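Local coordinates for protein-L-isoaspartate O-methyltransferase beta-aspartate methyltransferase (Plasmodium falciparum, PDB 2PBF), which probably catalyses transfer of a methyl group from S-adenosyl-L-methionine to the free alpha-carboxylate of L-isoaspartyl residues, a step in repair of damaged proteins, at the S-adenosyl-L-homocysteine site. Numbering follows the deposited sequence.

The S-adenosyl-L-homocysteine site. Residues 59-62, 67, 88-91, 115-118, 121, 147-150, 169-170, 222-225. With SAH (S-adenosyl-L-homocysteine), chain B.
Gly88 and Gly90, both at positive phi, turn the glycine-rich loop after strand 83-87 beneath the ribose and homocysteine of S-adenosyl-L-homocysteine (SAH), the demethylated product, almost wholly buried in this Rossmann-like methyltransferase cofactor pocket. Glu116, ending strand 111-116, reads the ribose diol. Its CG lies anti to the backbone N (chi1 169°) and a bend at chi2 brings the carboxylate under the sugar, where Glu116 OE1 accepts from the SAH 3'-hydroxyl O3' at 2.8 Å, above the carboxylate plane, and OE2 turns its syn lone pair to O2'. Backbone N-H groups of Gly90 and Val118 bind OE1 and OE2, fixing the carboxylate's rotation. The adenine is sandwiched: Arg117, with CG between backbone N and carbonyl carbon and chi2 extended, lays CB over the six-membered ring and CD 3.5 Å from the centroid of the SAH five-membered ring, while Leu224 CD1 covers the opposite face. At the purine rim, Ile149 N donates to N1 and Lys225 N to N7, and N6 is shared between Lys225 O and Asn148 OD1, a pattern that recognises adenine. Tyr150 N donates to Asn148 OD1 and Asn148 ND2 to Lys225 O, fixing the Asn148 amide. At the other end, Ser91 N and OG grip carboxylate OXT, and Ser62 N donates to SAH O at 3.0 Å. Waters bridge the amino N to Ser62 OG, Gly88 O and Ser89 O. His67 NE2 points tip-on at SAH O, 2.7 Å away and 6° out of the imidazole plane.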
ATOM      1  N   VAL A  59       9.329 -12.681   1.951  1.00 34.20           N
ATOM      2  CA  VAL A  59       8.237 -11.830   1.485  1.00 33.95           C
ATOM      3  C   VAL A  59       7.884 -11.910   0.003  1.00 33.13           C
ATOM      4  O   VAL A  59       8.724 -12.117  -0.868  1.00 32.75           O
ATOM      5  CB  VAL A  59       8.377 -10.338   1.967  1.00 34.79           C
ATOM      6  CG1 VAL A  59       8.722 -10.263   3.477  1.00 33.37           C
ATOM      7  CG2 VAL A  59       9.379  -9.567   1.101  1.00 34.16           C
ATOM      8  N   THR A  60       6.595 -11.749  -0.250  1.00 32.65           N
ATOM      9  CA  THR A  60       6.053 -11.756  -1.583  1.00 32.74           C
ATOM     10  C   THR A  60       5.512 -10.368  -1.935  1.00 31.24           C
ATOM     11  O   THR A  60       5.131  -9.583  -1.053  1.00 31.78           O
ATOM     12  CB  THR A  60       4.920 -12.804  -1.709  1.00 32.95           C
ATOM     13  OG1 THR A  60       3.919 -12.512  -0.731  1.00 35.44           O
ATOM     14  CG2 THR A  60       5.453 -14.244  -1.474  1.00 33.83           C
ATOM     15  N   ILE A  61       5.518 -10.052  -3.229  1.00 29.77           N
ATOM     16  CA  ILE A  61       4.666  -8.994  -3.743  1.00 27.91           C
ATOM     17  C   ILE A  61       3.266  -9.615  -3.691  1.00 27.69           C
ATOM     18  O   ILE A  61       3.090 -10.776  -4.047  1.00 27.05           O
ATOM     19  CB  ILE A  61       5.068  -8.589  -5.179  1.00 28.57           C
ATOM     20  CG1 ILE A  61       4.146  -7.481  -5.736  1.00 27.88           C
ATOM     21  CG2 ILE A  61       5.051  -9.799  -6.101  1.00 26.25           C
ATOM     22  CD1 ILE A  61       4.632  -6.899  -7.080  1.00 27.34           C
ATOM     23  N   SER A  62       2.279  -8.868  -3.221  1.00 27.66           N
ATOM     24  CA  SER A  62       0.923  -9.411  -3.100  1.00 27.04           C
ATOM     25  C   SER A  62       0.290  -9.804  -4.454  1.00 27.18           C
ATOM     26  O   SER A  62       0.714  -9.341  -5.522  1.00 26.32           O
ATOM     27  CB  SER A  62       0.024  -8.452  -2.325  1.00 26.82           C
ATOM     28  OG  SER A  62       0.613  -8.118  -1.072  1.00 26.72           O
ATOM     29  N   HIS A  67      -3.843  -6.182  -4.165  1.00 29.14           N
ATOM     30  CA  HIS A  67      -3.572  -4.782  -4.476  1.00 28.72           C
ATOM     31  C   HIS A  67      -4.872  -4.113  -4.925  1.00 29.99           C
ATOM     32  O   HIS A  67      -5.191  -2.986  -4.493  1.00 29.33           O
ATOM     33  CB  HIS A  67      -2.525  -4.603  -5.591  1.00 27.84           C
ATOM     34  CG  HIS A  67      -1.122  -5.004  -5.224  1.00 24.78           C
ATOM     35  ND1 HIS A  67      -0.257  -5.552  -6.146  1.00 23.34           N
ATOM     36  CD2 HIS A  67      -0.425  -4.914  -4.059  1.00 22.10           C
ATOM     37  CE1 HIS A  67       0.906  -5.807  -5.565  1.00 25.49           C
ATOM     38  NE2 HIS A  67       0.836  -5.415  -4.299  1.00 24.30           N
ATOM     39  N   GLY A  88       4.759  -1.324   4.924  1.00 27.51           N
ATOM     40  CA  GLY A  88       5.205  -2.622   4.407  1.00 26.23           C
ATOM     41  C   GLY A  88       5.222  -2.512   2.907  1.00 26.48           C
ATOM     42  O   GLY A  88       4.573  -3.299   2.199  1.00 27.15           O
ATOM     43  N   SER A  89       5.958  -1.522   2.406  1.00 26.06           N
ATOM     44  CA  SER A  89       5.812  -1.129   1.018  1.00 25.43           C
ATOM     45  C   SER A  89       6.341  -2.200   0.043  1.00 24.86           C
ATOM     46  O   SER A  89       5.894  -2.256  -1.102  1.00 23.73           O
ATOM     47  CB  SER A  89       6.415   0.273   0.771  1.00 25.89           C
ATOM     48  OG  SER A  89       7.745   0.365   1.269  1.00 25.06           O
ATOM     49  N   GLY A  90       7.275  -3.039   0.508  1.00 24.58           N
ATOM     50  CA  GLY A  90       7.664  -4.250  -0.208  1.00 24.77           C
ATOM     51  C   GLY A  90       8.289  -3.986  -1.554  1.00 25.73           C
ATOM     52  O   GLY A  90       9.338  -3.343  -1.627  1.00 25.00           O
ATOM     53  N   SER A  91       7.633  -4.469  -2.624  1.00 25.79           N
ATOM     54  CA  SER A  91       8.028  -4.180  -4.002  1.00 26.34           C
ATOM     55  C   SER A  91       7.857  -2.697  -4.389  1.00 26.71           C
ATOM     56  O   SER A  91       8.368  -2.268  -5.435  1.00 27.32           O
ATOM     57  CB  SER A  91       7.197  -5.028  -4.968  1.00 26.90           C
ATOM     58  OG  SER A  91       5.871  -4.540  -4.977  1.00 26.75           O
ATOM     59  N   LEU A 115       6.945   2.771   4.051  1.00 27.91           N
ATOM     60  CA  LEU A 115       7.851   2.273   5.091  1.00 27.93           C
ATOM     61  C   LEU A 115       8.076   0.787   4.893  1.00 28.40           C
ATOM     62  O   LEU A 115       7.121   0.023   4.746  1.00 27.13           O
ATOM     63  CB  LEU A 115       7.252   2.493   6.482  1.00 27.76           C
ATOM     64  CG  LEU A 115       7.579   3.731   7.320  1.00 28.44           C
ATOM     65  CD1 LEU A 115       7.580   5.057   6.542  1.00 26.29           C
ATOM     66  CD2 LEU A 115       6.606   3.794   8.497  1.00 27.58           C
ATOM     67  N   GLU A 116       9.344   0.386   4.911  1.00 29.07           N
ATOM     68  CA  GLU A 116       9.714  -1.002   4.729  1.00 30.57           C
ATOM     69  C   GLU A 116      10.808  -1.409   5.737  1.00 31.97           C
ATOM     70  O   GLU A 116      11.878  -0.779   5.805  1.00 31.70           O
ATOM     71  CB  GLU A 116      10.140  -1.253   3.281  1.00 30.68           C
ATOM     72  CG  GLU A 116      10.793  -2.588   3.064  1.00 29.54           C
ATOM     73  CD  GLU A 116       9.874  -3.744   3.435  1.00 30.07           C
ATOM     74  OE1 GLU A 116       8.654  -3.666   3.189  1.00 29.92           O
ATOM     75  OE2 GLU A 116      10.368  -4.725   3.991  1.00 30.55           O
ATOM     76  N   ARG A 117      10.531  -2.456   6.512  1.00 33.26           N
ATOM     77  CA  ARG A 117      11.441  -2.888   7.578  1.00 34.19           C
ATOM     78  C   ARG A 117      12.723  -3.514   7.066  1.00 34.49           C
ATOM     79  O   ARG A 117      13.769  -3.416   7.721  1.00 34.43           O
ATOM     80  CB  ARG A 117      10.741  -3.801   8.588  1.00 34.61           C
ATOM     81  CG  ARG A 117      10.748  -5.295   8.300  1.00 35.57           C
ATOM     82  CD  ARG A 117      10.067  -6.088   9.461  1.00 35.64           C
ATOM     83  NE  ARG A 117      11.017  -6.566  10.467  1.00 37.00           N
ATOM     84  CZ  ARG A 117      11.903  -7.555  10.281  1.00 37.61           C
ATOM     85  NH1 ARG A 117      12.710  -7.898  11.285  1.00 36.04           N
ATOM     86  NH2 ARG A 117      11.990  -8.214   9.116  1.00 36.63           N
ATOM     87  N   VAL A 118      12.653  -4.110   5.878  1.00 35.31           N
ATOM     88  CA  VAL A 118      13.780  -4.846   5.294  1.00 35.40           C
ATOM     89  C   VAL A 118      14.482  -4.035   4.222  1.00 36.55           C
ATOM     90  O   VAL A 118      13.867  -3.590   3.238  1.00 36.82           O
ATOM     91  CB  VAL A 118      13.343  -6.243   4.724  1.00 35.47           C
ATOM     92  CG1 VAL A 118      14.545  -7.082   4.376  1.00 34.57           C
ATOM     93  CG2 VAL A 118      12.458  -6.987   5.704  1.00 34.11           C
ATOM     94  N   LEU A 121      14.542  -5.000   0.600  1.00 35.17           N
ATOM     95  CA  LEU A 121      13.270  -4.674  -0.036  1.00 34.63           C
ATOM     96  C   LEU A 121      13.126  -3.176  -0.317  1.00 34.61           C
ATOM     97  O   LEU A 121      12.642  -2.806  -1.398  1.00 35.20           O
ATOM     98  CB  LEU A 121      12.076  -5.268   0.723  1.00 34.09           C
ATOM     99  CG  LEU A 121      12.004  -6.762   0.366  1.00 33.21           C
ATOM    100  CD1 LEU A 121      11.652  -7.593   1.552  1.00 34.08           C
ATOM    101  CD2 LEU A 121      11.061  -7.000  -0.804  1.00 34.10           C
ATOM    102  N   LYS A 147      12.330   1.421   7.522  1.00 37.23           N
ATOM    103  CA  LYS A 147      11.755   1.663   8.839  1.00 37.86           C
ATOM    104  C   LYS A 147      10.741   0.603   9.241  1.00 38.37           C
ATOM    105  O   LYS A 147       9.888   0.206   8.456  1.00 38.23           O
ATOM    106  CB  LYS A 147      11.064   3.037   8.868  1.00 38.28           C
ATOM    107  CG  LYS A 147      10.495   3.461  10.230  1.00 39.74           C
ATOM    108  CD  LYS A 147      11.473   4.412  10.900  1.00 42.51           C
ATOM    109  CE  LYS A 147      11.520   4.242  12.399  1.00 44.39           C
ATOM    110  NZ  LYS A 147      12.362   5.333  12.983  1.00 43.85           N
ATOM    111  N   ASN A 148      10.825   0.186  10.495  1.00 39.03           N
ATOM    112  CA  ASN A 148       9.802  -0.624  11.112  1.00 39.81           C
ATOM    113  C   ASN A 148       8.793   0.295  11.784  1.00 40.18           C
ATOM    114  O   ASN A 148       9.170   1.180  12.550  1.00 40.60           O
ATOM    115  CB  ASN A 148      10.419  -1.553  12.158  1.00 39.90           C
ATOM    116  CG  ASN A 148       9.426  -2.540  12.720  1.00 39.85           C
ATOM    117  OD1 ASN A 148       8.252  -2.220  12.958  1.00 38.23           O
ATOM    118  ND2 ASN A 148       9.889  -3.766  12.921  1.00 39.54           N
ATOM    119  N   ILE A 149       7.513   0.065  11.504  1.00 40.77           N
ATOM    120  CA  ILE A 149       6.438   0.929  11.978  1.00 41.47           C
ATOM    121  C   ILE A 149       6.367   0.955  13.511  1.00 42.76           C
ATOM    122  O   ILE A 149       5.880   1.924  14.112  1.00 42.87           O
ATOM    123  CB  ILE A 149       5.082   0.510  11.342  1.00 41.30           C
ATOM    124  CG1 ILE A 149       3.967   1.503  11.691  1.00 40.67           C
ATOM    125  CG2 ILE A 149       4.685  -0.923  11.749  1.00 38.88           C
ATOM    126  CD1 ILE A 149       4.178   2.913  11.182  1.00 39.03           C
ATOM    127  N   TYR A 150       6.862  -0.122  14.125  1.00 44.45           N
ATOM    128  CA  TYR A 150       6.827  -0.323  15.577  1.00 45.58           C
ATOM    129  C   TYR A 150       8.005   0.366  16.271  1.00 47.08           C
ATOM    130  O   TYR A 150       8.113   0.343  17.495  1.00 47.29           O
ATOM    131  CB  TYR A 150       6.851  -1.823  15.910  1.00 45.05           C
ATOM    132  CG  TYR A 150       5.544  -2.565  15.686  1.00 43.77           C
ATOM    133  CD1 TYR A 150       4.430  -2.311  16.478  1.00 43.21           C
ATOM    134  CD2 TYR A 150       5.443  -3.544  14.702  1.00 43.21           C
ATOM    135  CE1 TYR A 150       3.224  -2.992  16.277  1.00 43.08           C
ATOM    136  CE2 TYR A 150       4.262  -4.244  14.497  1.00 41.51           C
ATOM    137  CZ  TYR A 150       3.158  -3.969  15.287  1.00 43.84           C
ATOM    138  OH  TYR A 150       1.995  -4.669  15.085  1.00 43.36           O
ATOM    139  N   GLY A 169       0.369  -3.572   4.488  1.00 27.66           N
ATOM    140  CA  GLY A 169       0.422  -4.740   3.610  1.00 28.61           C
ATOM    141  C   GLY A 169       0.936  -6.000   4.305  1.00 29.17           C
ATOM    142  O   GLY A 169       1.400  -6.917   3.639  1.00 28.85           O
ATOM    143  N   ALA A 170       0.822  -6.027   5.640  1.00 29.48           N
ATOM    144  CA  ALA A 170       1.268  -7.125   6.459  1.00 29.46           C
ATOM    145  C   ALA A 170       0.333  -7.224   7.650  1.00 30.86           C
ATOM    146  O   ALA A 170      -0.233  -6.221   8.100  1.00 30.71           O
ATOM    147  CB  ALA A 170       2.732  -6.940   6.897  1.00 29.49           C
ATOM    148  N   VAL A 222       1.558 -11.735   4.626  1.00 37.00           N
ATOM    149  CA  VAL A 222       2.769 -11.921   5.417  1.00 37.62           C
ATOM    150  C   VAL A 222       2.566 -11.160   6.749  1.00 37.74           C
ATOM    151  O   VAL A 222       1.748 -10.237   6.831  1.00 36.48           O
ATOM    152  CB  VAL A 222       4.085 -11.470   4.664  1.00 37.94           C
ATOM    153  CG1 VAL A 222       3.959 -11.593   3.127  1.00 39.09           C
ATOM    154  CG2 VAL A 222       4.494 -10.056   5.021  1.00 37.04           C
ATOM    155  N   SER A 223       3.311 -11.552   7.777  1.00 38.26           N
ATOM    156  CA  SER A 223       3.193 -10.954   9.110  1.00 39.25           C
ATOM    157  C   SER A 223       3.854  -9.566   9.279  1.00 39.44           C
ATOM    158  O   SER A 223       4.974  -9.327   8.790  1.00 39.76           O
ATOM    159  CB  SER A 223       3.775 -11.917  10.147  1.00 39.41           C
ATOM    160  OG  SER A 223       3.506 -11.431  11.446  1.00 40.52           O
ATOM    161  N   LEU A 224       3.167  -8.670   9.992  1.00 39.73           N
ATOM    162  CA  LEU A 224       3.756  -7.382  10.399  1.00 40.17           C
ATOM    163  C   LEU A 224       4.635  -7.592  11.641  1.00 41.30           C
ATOM    164  O   LEU A 224       4.131  -7.617  12.764  1.00 42.22           O
ATOM    165  CB  LEU A 224       2.668  -6.334  10.671  1.00 39.97           C
ATOM    166  CG  LEU A 224       3.126  -4.890  10.856  1.00 39.04           C
ATOM    167  CD1 LEU A 224       3.563  -4.301   9.530  1.00 37.51           C
ATOM    168  CD2 LEU A 224       2.015  -4.059  11.496  1.00 39.23           C
ATOM    169  N   LYS A 225       5.938  -7.747  11.406  1.00 41.78           N
ATOM    170  CA  LYS A 225       6.922  -8.130  12.411  1.00 42.75           C
ATOM    171  C   LYS A 225       7.313  -6.983  13.343  1.00 43.72           C
ATOM    172  O   LYS A 225       7.688  -5.895  12.895  1.00 43.64           O
ATOM    173  CB  LYS A 225       8.177  -8.677  11.725  1.00 42.49           C
ATOM    174  CG  LYS A 225       8.040 -10.035  11.066  1.00 41.59           C
ATOM    175  CD  LYS A 225       9.404 -10.501  10.577  1.00 42.34           C
ATOM    176  CE  LYS A 225       9.352 -11.825   9.806  1.00 43.57           C
ATOM    177  NZ  LYS A 225       8.893 -13.006  10.624  1.00 44.08           N
TER
HETATM  178  N   SAH B 301       2.539  -3.979  -0.515  1.00 26.69           N
HETATM  179  CA  SAH B 301       3.655  -4.955  -0.607  1.00 25.82           C
HETATM  180  CB  SAH B 301       3.445  -6.043   0.414  1.00 25.87           C
HETATM  181  CG  SAH B 301       4.770  -6.754   0.652  1.00 26.37           C
HETATM  182  SD  SAH B 301       4.609  -8.060   1.873  1.00 30.06           S
HETATM  183  C   SAH B 301       3.832  -5.548  -2.009  1.00 26.11           C
HETATM  184  O   SAH B 301       2.834  -5.934  -2.623  1.00 24.73           O
HETATM  185  OXT SAH B 301       4.968  -5.643  -2.540  1.00 24.57           O
HETATM  186  C5' SAH B 301       4.612  -6.995   3.337  1.00 30.80           C
HETATM  187  C4' SAH B 301       5.891  -6.194   3.583  1.00 30.88           C
HETATM  188  O4' SAH B 301       5.817  -5.705   4.892  1.00 32.06           O
HETATM  189  C3' SAH B 301       7.210  -6.948   3.490  1.00 30.09           C
HETATM  190  O3' SAH B 301       8.020  -6.341   2.496  1.00 28.25           O
HETATM  191  C2' SAH B 301       7.819  -6.835   4.879  1.00 30.61           C
HETATM  192  O2' SAH B 301       9.221  -6.691   4.842  1.00 30.16           O
HETATM  193  C1' SAH B 301       7.135  -5.588   5.403  1.00 30.67           C
HETATM  194  N9  SAH B 301       7.022  -5.483   6.874  1.00 31.12           N
HETATM  195  C8  SAH B 301       6.766  -6.505   7.741  1.00 31.73           C
HETATM  196  N7  SAH B 301       6.686  -5.987   8.989  1.00 32.36           N
HETATM  197  C5  SAH B 301       6.913  -4.655   8.941  1.00 29.82           C
HETATM  198  C6  SAH B 301       6.978  -3.662   9.925  1.00 31.26           C
HETATM  199  N6  SAH B 301       6.804  -3.920  11.215  1.00 29.90           N
HETATM  200  N1  SAH B 301       7.200  -2.361   9.552  1.00 32.96           N
HETATM  201  C2  SAH B 301       7.392  -2.050   8.219  1.00 30.97           C
HETATM  202  N3  SAH B 301       7.339  -3.046   7.276  1.00 30.07           N
HETATM  203  C4  SAH B 301       7.106  -4.331   7.618  1.00 29.94           C
HETATM  204  O   HOH W   1       0.005  -5.302  -0.606  1.00 26.23           O
HETATM  205  O   HOH W   2       2.038  -2.685   1.634  1.00 26.78           O
HETATM  206  O   HOH W   3       3.392  -1.634  -1.909  1.00 27.53           O